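Local coordinates for protein pseudopodium-enriched atypical kinase 1 (Homo sapiens, PDB 6BHC) that is a pseudokinase with an unusual catalytic cleft, pairs with a second copy through a novel mode of kinase-fold dimerization, and probably acts as a signalling scaffold, at residues A[27-32]-A[415-420]; A[157-162]-A[205-210]; A[278-283]-A[331-336]. The protein carries 1 engineered substitution. All coordinates share one frame; numbering follows the deposited sequence.

Contact 1. Residues A[27-32]-A[415-420]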
# COMPACT_ATOMS: atom_id res chain seq x y z
N ALA A 27 11.07 -4.96 5.84
CA ALA A 27 9.70 -4.61 5.47
C ALA A 27 9.07 -5.69 4.60
O ALA A 27 7.91 -6.07 4.81
CB ALA A 27 9.68 -3.26 4.75
N LEU A 28 9.81 -6.20 3.62
CA LEU A 28 9.27 -7.24 2.74
C LEU A 28 8.97 -8.52 3.50
O LEU A 28 8.02 -9.24 3.17
CB LEU A 28 10.23 -7.51 1.59
CG LEU A 28 10.24 -6.49 0.44
CD1 LEU A 28 11.29 -6.86 -0.59
CD2 LEU A 28 8.87 -6.40 -0.21
N LYS A 29 9.78 -8.84 4.52
CA LYS A 29 9.47 -9.99 5.37
C LYS A 29 8.17 -9.77 6.14
O LYS A 29 7.37 -10.69 6.30
CB LYS A 29 10.63 -10.27 6.33
CG LYS A 29 11.88 -10.79 5.65
CD LYS A 29 13.00 -10.99 6.64
CE LYS A 29 14.25 -11.51 5.96
NZ LYS A 29 15.41 -11.54 6.88
N LYS A 30 7.95 -8.54 6.62
CA LYS A 30 6.71 -8.24 7.32
C LYS A 30 5.52 -8.27 6.37
O LYS A 30 4.43 -8.73 6.74
CB LYS A 30 6.82 -6.89 8.03
CG LYS A 30 5.60 -6.51 8.86
CD LYS A 30 5.81 -5.18 9.56
CE LYS A 30 4.57 -4.76 10.34
NZ LYS A 30 4.76 -3.44 11.02
N LEU A 31 5.71 -7.78 5.14
CA LEU A 31 4.64 -7.83 4.15
C LEU A 31 4.31 -9.27 3.77
O LEU A 31 3.14 -9.62 3.58
CB LEU A 31 5.03 -7.03 2.91
CG LEU A 31 5.14 -5.51 3.08
CD1 LEU A 31 5.78 -4.88 1.86
CD2 LEU A 31 3.77 -4.91 3.35
N ALA A 32 5.34 -10.12 3.67
CA ALA A 32 5.10 -11.52 3.33
C ALA A 32 4.35 -12.24 4.45
O ALA A 32 3.44 -13.04 4.18
CB ALA A 32 6.43 -12.23 3.04
N LEU A 415 11.88 -12.12 -2.72
CA LEU A 415 12.80 -11.00 -2.54
C LEU A 415 13.12 -10.75 -1.07
O LEU A 415 14.18 -10.21 -0.75
CB LEU A 415 12.23 -9.74 -3.18
CG LEU A 415 12.01 -9.83 -4.69
CD1 LEU A 415 11.55 -8.50 -5.25
CD2 LEU A 415 13.28 -10.30 -5.38
N ALA A 416 12.21 -11.12 -0.16
CA ALA A 416 12.44 -10.84 1.26
C ALA A 416 13.54 -11.73 1.83
O ALA A 416 14.33 -11.28 2.67
CB ALA A 416 11.15 -11.03 2.05
N PHE A 417 13.61 -12.98 1.39
CA PHE A 417 14.54 -13.95 1.96
C PHE A 417 15.71 -14.28 1.06
O PHE A 417 16.61 -15.01 1.49
CB PHE A 417 13.79 -15.24 2.32
CG PHE A 417 12.81 -15.08 3.44
CD1 PHE A 417 11.51 -14.68 3.19
CD2 PHE A 417 13.19 -15.31 4.75
CE1 PHE A 417 10.60 -14.52 4.22
CE2 PHE A 417 12.29 -15.16 5.79
CZ PHE A 417 10.99 -14.76 5.53
N ALA A 418 15.74 -13.78 -0.17
CA ALA A 418 16.87 -14.04 -1.05
C ALA A 418 18.08 -13.22 -0.62
O ALA A 418 17.95 -12.10 -0.11
CB ALA A 418 16.50 -13.71 -2.50
N THR A 419 19.26 -13.79 -0.81
CA THR A 419 20.53 -13.12 -0.55
C THR A 419 21.42 -13.26 -1.77
O THR A 419 21.13 -14.03 -2.69
CB THR A 419 21.24 -13.71 0.68
OG1 THR A 419 21.66 -15.05 0.40
CG2 THR A 419 20.32 -13.71 1.90
N THR A 420 22.52 -12.51 -1.77
CA THR A 420 23.49 -12.64 -2.85
C THR A 420 24.08 -14.04 -2.89
O THR A 420 24.39 -14.55 -3.98
CB THR A 420 24.59 -11.59 -2.71
OG1 THR A 420 25.28 -11.79 -1.47
CG2 THR A 420 24.00 -10.19 -2.75
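Helix 16-39 packs against the C-terminal end of helix 406-417, Leu28 and Lys29 of the first meeting Leu415, Ala416 and Phe417 of the second. The backbones come nearest at Leu28 and Ala416, whose CA atoms lie 5.0 Å apart. Such closeness is consistent with the small Ala416 side chain: its CB lies 3.6 Å from Leu28 C, against the backbone between Leu28 and Lys29, and 3.7 Å from Leu28 CB. Beside it, Leu28 CD1 touches Leu415 CB at 4.0 Å, and Leu28 also packs on Arg386 and Met390 of helix 371-396.

The more open flank belongs to Lys29. Its CG, anti to the carbonyl carbon (chi1 -69°), sits over one face of the Phe417 ring, shifted toward the rim and 4.3 Å from the ring centroid, a CH-pi contact. From there the chain runs extended and carries CE to 3.3 Å from Ala416 O. An alanine here would keep CB but lose CG and CE, which would probably deprive that face of Phe417 of the cover given by CG, take CE from Ala416 O, and let the ring turn more freely.

Other residues of helix 16-39 look elsewhere: Ala27 packs on Ile391 and Leu31 on Leu398 of the second subunit, so the helix takes part in the dimer. With no hydrogen bond between the segments, the contact relies on shape and apolar surface, while the positive lysine near carbonyls at a helix C-terminus would probably find a mildly favourable electrostatic setting.

Contact 2. Residues A[157-162]-A[205-210]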
# COMPACT_ATOMS: atom_id res chain seq x y z
N THR A 157 -8.07 -31.21 -10.46
CA THR A 157 -6.69 -31.56 -10.16
C THR A 157 -5.76 -30.96 -11.20
O THR A 157 -6.19 -30.46 -12.24
CB THR A 157 -6.50 -33.08 -10.11
OG1 THR A 157 -6.86 -33.64 -11.38
CG2 THR A 157 -7.36 -33.70 -9.02
N VAL A 158 -4.46 -31.02 -10.91
CA VAL A 158 -3.49 -30.58 -11.91
C VAL A 158 -3.53 -31.49 -13.13
O VAL A 158 -3.37 -31.03 -14.26
CB VAL A 158 -2.08 -30.49 -11.29
CG1 VAL A 158 -1.06 -30.13 -12.35
CG2 VAL A 158 -2.06 -29.47 -10.17
N ALA A 159 -3.78 -32.79 -12.92
CA ALA A 159 -3.95 -33.70 -14.05
C ALA A 159 -5.08 -33.25 -14.96
O ALA A 159 -4.95 -33.28 -16.19
CB ALA A 159 -4.19 -35.13 -13.55
N ASP A 160 -6.20 -32.82 -14.38
CA ASP A 160 -7.30 -32.30 -15.19
C ASP A 160 -6.90 -31.01 -15.89
O ASP A 160 -7.26 -30.80 -17.06
CB ASP A 160 -8.54 -32.06 -14.31
CG ASP A 160 -9.01 -33.32 -13.62
OD1 ASP A 160 -8.92 -34.42 -14.22
OD2 ASP A 160 -9.49 -33.21 -12.47
N PHE A 161 -6.17 -30.14 -15.20
CA PHE A 161 -5.73 -28.89 -15.80
C PHE A 161 -4.77 -29.15 -16.96
O PHE A 161 -4.90 -28.55 -18.03
CB PHE A 161 -5.07 -28.01 -14.74
CG PHE A 161 -4.33 -26.83 -15.29
CD1 PHE A 161 -5.02 -25.71 -15.73
CD2 PHE A 161 -2.95 -26.83 -15.37
CE1 PHE A 161 -4.34 -24.62 -16.24
CE2 PHE A 161 -2.27 -25.74 -15.88
CZ PHE A 161 -2.96 -24.64 -16.31
N VAL A 162 -3.81 -30.05 -16.77
CA VAL A 162 -2.86 -30.37 -17.83
C VAL A 162 -3.58 -31.01 -19.01
O VAL A 162 -3.28 -30.71 -20.18
CB VAL A 162 -1.74 -31.28 -17.28
CG1 VAL A 162 -0.88 -31.81 -18.41
CG2 VAL A 162 -0.89 -30.52 -16.28
N ARG A 205 1.74 -37.46 -7.75
CA ARG A 205 1.15 -37.61 -9.07
C ARG A 205 0.19 -36.45 -9.31
O ARG A 205 -0.35 -35.87 -8.37
CB ARG A 205 0.44 -38.96 -9.23
CG ARG A 205 1.40 -40.14 -9.28
CD ARG A 205 0.68 -41.48 -9.39
NE ARG A 205 0.04 -41.87 -8.14
CZ ARG A 205 -1.28 -41.92 -7.96
NH1 ARG A 205 -2.10 -41.62 -8.95
NH2 ARG A 205 -1.77 -42.29 -6.78
N LEU A 206 -0.01 -36.12 -10.59
CA LEU A 206 -0.79 -34.93 -10.93
C LEU A 206 -2.23 -35.03 -10.43
O LEU A 206 -2.85 -34.00 -10.14
CB LEU A 206 -0.75 -34.69 -12.44
CG LEU A 206 0.61 -34.29 -13.02
CD1 LEU A 206 0.51 -34.02 -14.51
CD2 LEU A 206 1.18 -33.09 -12.29
N GLU A 207 -2.77 -36.24 -10.33
CA GLU A 207 -4.12 -36.42 -9.81
C GLU A 207 -4.18 -36.31 -8.29
O GLU A 207 -5.29 -36.31 -7.73
CB GLU A 207 -4.68 -37.77 -10.26
CG GLU A 207 -3.80 -38.98 -9.94
CD GLU A 207 -2.76 -39.25 -11.02
OE1 GLU A 207 -2.49 -38.35 -11.84
OE2 GLU A 207 -2.21 -40.37 -11.04
N ASN A 208 -3.04 -36.21 -7.61
CA ASN A 208 -3.00 -35.99 -6.17
C ASN A 208 -2.80 -34.52 -5.81
O ASN A 208 -2.82 -34.18 -4.62
CB ASN A 208 -1.89 -36.83 -5.54
CG ASN A 208 -2.18 -38.32 -5.62
OD1 ASN A 208 -3.33 -38.75 -5.56
ND2 ASN A 208 -1.12 -39.12 -5.76
N LEU A 209 -2.63 -33.65 -6.80
CA LEU A 209 -2.47 -32.22 -6.57
C LEU A 209 -3.78 -31.52 -6.95
O LEU A 209 -4.22 -31.60 -8.10
CB LEU A 209 -1.31 -31.66 -7.39
CG LEU A 209 0.03 -32.39 -7.23
CD1 LEU A 209 1.09 -31.78 -8.13
CD2 LEU A 209 0.49 -32.37 -5.78
N LEU A 210 -4.39 -30.85 -5.98
CA LEU A 210 -5.68 -30.21 -6.15
C LEU A 210 -5.52 -28.72 -6.40
O LEU A 210 -4.58 -28.09 -5.90
CB LEU A 210 -6.56 -30.44 -4.93
CG LEU A 210 -6.60 -31.88 -4.39
CD1 LEU A 210 -7.38 -31.95 -3.09
CD2 LEU A 210 -7.18 -32.82 -5.42
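Val158 and Leu209 lie in the dense part of this contact, where Val158 N donates to Leu209 O at 2.9 Å, with an N-H...O angle of 156°. Directly beside that bond Val158 CG2 rests 3.6 Å from Leu209 CB, while the other branch, CG1, anti to the backbone N (chi1 176°), reaches Leu206 CD2 at 3.7 Å. Leu206 is enclosed on several sides: Ala159 CB presses on its CB at 3.6 Å, Val162 CG2 approaches its CD1 with the two side chains at about a right angle, and Leu285 and Met289 of helix 277-289 close in from the core. A weaker bond runs from Ala159 N to Leu206 O.

In kinase terms, helix 158-163 corresponds to helix D, following the hinge, and 205-210 runs from the end of the catalytic loop into strand 209-212. His201-Cys202-Asp203 stands in the place of the HRD motif, and Asn208 in that of the loop's asparagine. Thr157 pairs with Leu210 in an antiparallel, non-hydrogen-bonded bridge, and its CG2 meets Leu210 CD2 at 3.7 Å. Thr157 is also the N-cap of the helix: its OG1 accepts from Asp160 N at 3.2 Å and its own N donates to Asp160 OD2, a capping box that fixes the first turn.

Packing is looser toward the partly exposed residues. Glu207 CB points away from the helix, but the chain bends at chi2 and OE1 lies 4.0 Å from Ala159 CB. Asp160 instead spends its second oxygen, OD1, on a salt bridge to Arg163.

Contact 3. Residues A[278-283]-A[331-336]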
# COMPACT_ATOMS: atom_id res chain seq x y z
N ASP A 278 10.99 -37.45 -3.01
CA ASP A 278 10.05 -36.44 -3.50
C ASP A 278 10.69 -35.54 -4.55
O ASP A 278 10.01 -35.09 -5.48
CB ASP A 278 9.50 -35.61 -2.35
CG ASP A 278 8.55 -36.39 -1.46
OD1 ASP A 278 8.05 -37.45 -1.91
OD2 ASP A 278 8.29 -35.95 -0.32
N GLU A 279 11.99 -35.26 -4.42
CA GLU A 279 12.67 -34.47 -5.44
C GLU A 279 12.69 -35.19 -6.78
O GLU A 279 12.46 -34.58 -7.83
CB GLU A 279 14.10 -34.15 -4.99
CG GLU A 279 14.20 -33.09 -3.88
CD GLU A 279 13.90 -33.64 -2.50
OE1 GLU A 279 13.58 -34.85 -2.39
OE2 GLU A 279 13.99 -32.87 -1.52
N PHE A 280 12.93 -36.51 -6.76
CA PHE A 280 12.96 -37.27 -8.01
C PHE A 280 11.59 -37.31 -8.67
O PHE A 280 11.49 -37.20 -9.90
CB PHE A 280 13.47 -38.69 -7.73
CG PHE A 280 13.55 -39.55 -8.96
CD1 PHE A 280 14.67 -39.52 -9.77
CD2 PHE A 280 12.50 -40.40 -9.29
CE1 PHE A 280 14.74 -40.32 -10.90
CE2 PHE A 280 12.57 -41.20 -10.41
CZ PHE A 280 13.69 -41.16 -11.22
N GLN A 281 10.53 -37.47 -7.88
CA GLN A 281 9.19 -37.51 -8.46
C GLN A 281 8.76 -36.15 -8.99
O GLN A 281 7.97 -36.07 -9.93
CB GLN A 281 8.18 -38.03 -7.43
CG GLN A 281 8.35 -39.51 -7.11
CD GLN A 281 7.27 -40.04 -6.18
OE1 GLN A 281 6.56 -39.28 -5.53
NE2 GLN A 281 7.15 -41.36 -6.11
N THR A 282 9.27 -35.06 -8.40
CA THR A 282 8.98 -33.73 -8.92
C THR A 282 9.58 -33.53 -10.30
O THR A 282 9.00 -32.83 -11.14
CB THR A 282 9.49 -32.67 -7.94
OG1 THR A 282 8.87 -32.85 -6.66
CG2 THR A 282 9.18 -31.27 -8.45
N GLY A 283 10.74 -34.14 -10.57
CA GLY A 283 11.33 -34.05 -11.89
C GLY A 283 10.49 -34.72 -12.96
O GLY A 283 10.43 -34.25 -14.10
N CYS A 331 18.37 -31.85 -12.94
CA CYS A 331 18.95 -31.87 -11.60
C CYS A 331 18.11 -32.71 -10.64
O CYS A 331 18.66 -33.43 -9.80
CB CYS A 331 19.09 -30.44 -11.06
SG CYS A 331 20.27 -29.41 -11.97
N LEU A 332 16.79 -32.63 -10.76
CA LEU A 332 15.91 -33.43 -9.92
C LEU A 332 15.95 -34.91 -10.29
O LEU A 332 15.66 -35.75 -9.43
CB LEU A 332 14.47 -32.91 -10.00
CG LEU A 332 14.20 -31.52 -9.40
CD1 LEU A 332 12.81 -31.04 -9.79
CD2 LEU A 332 14.36 -31.55 -7.89
N LEU A 333 16.29 -35.24 -11.53
CA LEU A 333 16.32 -36.62 -11.99
C LEU A 333 17.73 -37.20 -11.98
O LEU A 333 17.97 -38.22 -12.63
CB LEU A 333 15.72 -36.72 -13.39
CG LEU A 333 14.22 -36.42 -13.48
CD1 LEU A 333 13.75 -36.52 -14.92
CD2 LEU A 333 13.43 -37.35 -12.58
N ASN A 334 18.65 -36.57 -11.27
CA ASN A 334 20.00 -37.10 -11.15
C ASN A 334 19.95 -38.48 -10.49
O ASN A 334 19.41 -38.60 -9.37
CB ASN A 334 20.88 -36.15 -10.34
CG ASN A 334 22.35 -36.50 -10.40
OD1 ASN A 334 22.74 -37.67 -10.27
ND2 ASN A 334 23.19 -35.50 -10.62
N PRO A 335 20.48 -39.53 -11.12
CA PRO A 335 20.39 -40.87 -10.52
C PRO A 335 21.17 -41.01 -9.22
O PRO A 335 20.93 -41.98 -8.48
CB PRO A 335 20.95 -41.78 -11.61
CG PRO A 335 21.83 -40.90 -12.44
CD PRO A 335 21.18 -39.54 -12.41
N ASN A 336 22.08 -40.09 -8.91
CA ASN A 336 22.83 -40.14 -7.67
C ASN A 336 22.15 -39.27 -6.63
O ASN A 336 22.08 -38.04 -6.82
CB ASN A 336 24.27 -39.68 -7.88
CG ASN A 336 25.11 -39.78 -6.62
OD1 ASN A 336 24.78 -40.52 -5.70
ND2 ASN A 336 26.20 -39.03 -6.58
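Gly283 and Leu332 bring their CA atoms to 5.0 Å where helix 322-332 ends against a turn of helix 277-289, and Leu333 is the first residue to leave the helical path. Leu332 CB lies 3.4 Å from Glu279 O, its CD2 touches Glu279 CB, and CD1 meets Thr282 CG2 at 3.9 Å. Its carbonyl oxygen faces Phe280 CA at 3.4 Å in a CA-H...O contact. A CB on Gly283 would collide with Leu333 CG and crowd Leu332 CB, which lies 3.8 Å from Gly283 CA.

The Phe280 ring, its CG anti to the backbone N (chi1 -180°), takes Leu333 CD2 over one face, 3.9 Å from the centroid and 22° off the normal, the side chains crossing at about a right angle.

In the kinase fold these are helix F, the central helix of the C-lobe, and the end of helix H. Asp278, at the start of helix F, accepts from His201 N and Cys202 N of the catalytic loop with its carboxylate oxygens. Its backbone O is gripped from opposite faces by Thr282 N and by Thr282 OG1, the latter at 2.8 Å. Glu279 turns its carboxylate away, to a salt bridge with Lys195. Asn334 OD1 accepts from Asn336 N, closing an Asx turn.

In the fold
Position in the fold sets the character of each contact. Contacts 2 and 3 belong to the kinase domain and come within about 6 Å at their nearest atoms; helix 277-289 serves both, supplying a segment of contact 3 and packing against contact 2. Contact 1 lies farther out, about 17 Å from contact 3 between nearest atoms, on helices near the two ends of the chain, one of which, 16-39, borders the second subunit. Its mixture of buried aliphatic groups and an exposed aromatic ring contrasts with contact 3, whose six touching residues are all buried. Contact 2 alone adds backbone hydrogen bonds between segments, as befits a helix start joined to a strand.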